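Local coordinates for protein SAM-dependent methyltransferase (Pyrococcus horikoshii, PDB 1WZN) that binds S-adenosylhomocysteine and probably acts as an S-adenosylmethionine-dependent methyltransferase, its methyl acceptor left open, at residues E74-R77 / V78-K82. Residues are numbered along the deposited sequence; the frame is centred on the assembly and turned at random.
Sequences EMLR and VARRK. With SO4 (sulfate ion), chain D.
Arg77 and Arg81, one turn apart on the same helix, close on a sulfate ion, probably from the crystallisation liquor, and illustrate how one anion can bring like charges together. Their guanidinium planes stand 59° apart, and each meets the sulfate with its edge. Arg77 reaches out with a fully extended chain, CG anti to the backbone N (chi1 -179°), and directs NE at sulfate O3, 3.1 Å away, with NH2 making a second bond to the same oxygen. Arg81 starts out the same way but bends at chi3 (-54°), which brings its head back along the helix, one face over the carbonyl oxygen of Arg77. Arg81 NE donates to sulfate O2 at 2.9 Å, while Arg81 NH2 donates to O3, also at 2.9 Å. O3 therefore collects donors from both arginines, and the negative charge probably offsets the nearness of Arg77 NE to Arg81 NH2, 3.7 Å apart. The other amino group of Arg81, NH1, forms a salt bridge with Glu10. A leucine in place of Arg81 would probably leave the sulfate held from the Arg77 side alone and Glu10 without this mate.

On another side of the helix, Arg80, extended from CG to NE, slants across Leu76, whose CB lies against one face of the guanidinium, 3.7 Å from Arg80 NH1. NH1 is held by a salt bridge to Glu73, and NH2 donates to the carbonyl oxygen of Phe92. Beneath these pairs run regular i to i+4 backbone bonds, Arg80 N to Leu76 O being the shortest at 2.8 Å. Met75 faces the bound S-adenosylhomocysteine, placing helix 73-85 at the cofactor site as the crossover of a beta-alpha-beta unit between strands 65-70 and 91-94, characteristic of the Rossmann-like methyltransferase fold.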
ATOM      1  N   GLU A  74     -15.284  30.471 -22.022  1.00 16.52           N
ATOM      2  CA  GLU A  74     -14.647  29.392 -22.775  1.00 16.89           C
ATOM      3  C   GLU A  74     -15.466  28.101 -22.699  1.00 17.51           C
ATOM      4  O   GLU A  74     -15.510  27.322 -23.659  1.00 15.51           O
ATOM      5  CB  GLU A  74     -13.222  29.141 -22.262  1.00 17.71           C
ATOM      6  CG  GLU A  74     -12.281  30.333 -22.438  1.00 19.79           C
ATOM      7  CD  GLU A  74     -12.208  31.219 -21.207  1.00 22.06           C
ATOM      8  OE1 GLU A  74     -13.236  31.366 -20.506  1.00 20.30           O
ATOM      9  OE2 GLU A  74     -11.122  31.779 -20.945  1.00 23.34           O
ATOM     10  N   MET A  75     -16.109  27.869 -21.557  1.00 15.70           N
ATOM     11  CA  MET A  75     -16.942  26.677 -21.393  1.00 16.09           C
ATOM     12  C   MET A  75     -18.264  26.864 -22.137  1.00 15.60           C
ATOM     13  O   MET A  75     -18.730  25.957 -22.834  1.00 16.67           O
ATOM     14  CB  MET A  75     -17.218  26.410 -19.909  1.00 15.56           C
ATOM     15  CG  MET A  75     -15.974  26.059 -19.090  1.00 16.76           C
ATOM     16  SD  MET A  75     -15.275  24.449 -19.541  1.00 16.20           S
ATOM     17  CE  MET A  75     -16.395  23.364 -18.719  1.00 12.97           C
ATOM     18  N   LEU A  76     -18.871  28.040 -21.982  1.00 15.79           N
ATOM     19  CA  LEU A  76     -20.136  28.346 -22.648  1.00 16.38           C
ATOM     20  C   LEU A  76     -19.998  28.255 -24.169  1.00 17.85           C
ATOM     21  O   LEU A  76     -20.944  27.884 -24.870  1.00 16.27           O
ATOM     22  CB  LEU A  76     -20.614  29.753 -22.263  1.00 16.84           C
ATOM     23  CG  LEU A  76     -20.912  30.018 -20.782  1.00 15.37           C
ATOM     24  CD1 LEU A  76     -21.311  31.472 -20.582  1.00 16.62           C
ATOM     25  CD2 LEU A  76     -22.022  29.089 -20.311  1.00 15.77           C
ATOM     26  N   ARG A  77     -18.818  28.599 -24.678  1.00 18.89           N
ATOM     27  CA  ARG A  77     -18.584  28.542 -26.116  1.00 19.49           C
ATOM     28  C   ARG A  77     -18.851  27.127 -26.617  1.00 18.74           C
ATOM     29  O   ARG A  77     -19.479  26.935 -27.661  1.00 16.06           O
ATOM     30  CB  ARG A  77     -17.143  28.950 -26.435  1.00 21.84           C
ATOM     31  CG  ARG A  77     -16.821  28.941 -27.917  1.00 24.78           C
ATOM     32  CD  ARG A  77     -15.402  29.418 -28.189  1.00 26.53           C
ATOM     33  NE  ARG A  77     -15.116  29.418 -29.622  1.00 31.94           N
ATOM     34  CZ  ARG A  77     -13.972  29.832 -30.159  1.00 34.41           C
ATOM     35  NH1 ARG A  77     -12.994  30.285 -29.383  1.00 33.75           N
ATOM     36  NH2 ARG A  77     -13.806  29.794 -31.475  1.00 34.08           N
ATOM     37  N   VAL A  78     -18.369  26.140 -25.862  1.00 16.73           N
ATOM     38  CA  VAL A  78     -18.556  24.735 -26.203  1.00 16.89           C
ATOM     39  C   VAL A  78     -20.022  24.345 -26.077  1.00 15.52           C
ATOM     40  O   VAL A  78     -20.574  23.673 -26.943  1.00 15.22           O
ATOM     41  CB  VAL A  78     -17.715  23.815 -25.268  1.00 16.58           C
ATOM     42  CG1 VAL A  78     -17.944  22.342 -25.627  1.00 16.27           C
ATOM     43  CG2 VAL A  78     -16.240  24.175 -25.380  1.00 17.25           C
ATOM     44  N   ALA A  79     -20.652  24.762 -24.985  1.00 15.38           N
ATOM     45  CA  ALA A  79     -22.061  24.450 -24.767  1.00 15.75           C
ATOM     46  C   ALA A  79     -22.942  24.977 -25.910  1.00 17.16           C
ATOM     47  O   ALA A  79     -23.802  24.257 -26.427  1.00 14.77           O
ATOM     48  CB  ALA A  79     -22.524  25.036 -23.432  1.00 14.64           C
ATOM     49  N   ARG A  80     -22.726  26.227 -26.305  1.00 17.28           N
ATOM     50  CA  ARG A  80     -23.526  26.818 -27.377  1.00 18.33           C
ATOM     51  C   ARG A  80     -23.316  26.109 -28.709  1.00 17.61           C
ATOM     52  O   ARG A  80     -24.258  25.938 -29.488  1.00 17.74           O
ATOM     53  CB  ARG A  80     -23.203  28.309 -27.535  1.00 20.21           C
ATOM     54  CG  ARG A  80     -23.603  29.167 -26.342  1.00 22.94           C
ATOM     55  CD  ARG A  80     -23.549  30.639 -26.701  1.00 25.93           C
ATOM     56  NE  ARG A  80     -23.829  31.509 -25.564  1.00 26.77           N
ATOM     57  CZ  ARG A  80     -22.900  32.115 -24.833  1.00 24.39           C
ATOM     58  NH1 ARG A  80     -21.617  31.948 -25.113  1.00 25.29           N
ATOM     59  NH2 ARG A  80     -23.257  32.907 -23.830  1.00 24.73           N
ATOM     60  N   ARG A  81     -22.078  25.700 -28.966  1.00 17.82           N
ATOM     61  CA  ARG A  81     -21.748  25.005 -30.205  1.00 17.80           C
ATOM     62  C   ARG A  81     -22.529  23.696 -30.284  1.00 19.16           C
ATOM     63  O   ARG A  81     -23.138  23.382 -31.312  1.00 16.85           O
ATOM     64  CB  ARG A  81     -20.244  24.717 -30.258  1.00 19.34           C
ATOM     65  CG  ARG A  81     -19.773  23.999 -31.520  1.00 20.46           C
ATOM     66  CD  ARG A  81     -18.312  23.584 -31.399  1.00 18.78           C
ATOM     67  NE  ARG A  81     -17.455  24.715 -31.058  1.00 21.35           N
ATOM     68  CZ  ARG A  81     -16.551  24.697 -30.081  1.00 22.06           C
ATOM     69  NH1 ARG A  81     -16.388  23.602 -29.348  1.00 22.64           N
ATOM     70  NH2 ARG A  81     -15.819  25.771 -29.831  1.00 21.04           N
ATOM     71  N   LYS A  82     -22.512  22.931 -29.193  1.00 17.58           N
ATOM     72  CA  LYS A  82     -23.220  21.661 -29.154  1.00 17.64           C
ATOM     73  C   LYS A  82     -24.732  21.849 -29.226  1.00 17.63           C
ATOM     74  O   LYS A  82     -25.421  21.073 -29.890  1.00 17.93           O
ATOM     75  CB  LYS A  82     -22.845  20.877 -27.889  1.00 17.44           C
ATOM     76  CG  LYS A  82     -21.387  20.431 -27.871  1.00 20.50           C
ATOM     77  CD  LYS A  82     -21.078  19.494 -26.697  1.00 22.30           C
ATOM     78  CE  LYS A  82     -21.322  20.169 -25.363  1.00 22.69           C
ATOM     79  NZ  LYS A  82     -21.000  19.278 -24.200  1.00 18.16           N
TER
HETATM   80  S   SO4 D1004     -17.541  28.143 -32.307  1.00 48.91           S
HETATM   81  O1  SO4 D1004     -17.995  29.093 -31.273  1.00 48.72           O
HETATM   82  O2  SO4 D1004     -18.485  27.012 -32.397  1.00 48.59           O
HETATM   83  O3  SO4 D1004     -16.199  27.643 -31.954  1.00 49.61           O
HETATM   84  O4  SO4 D1004     -17.484  28.837 -33.609  1.00 50.39           O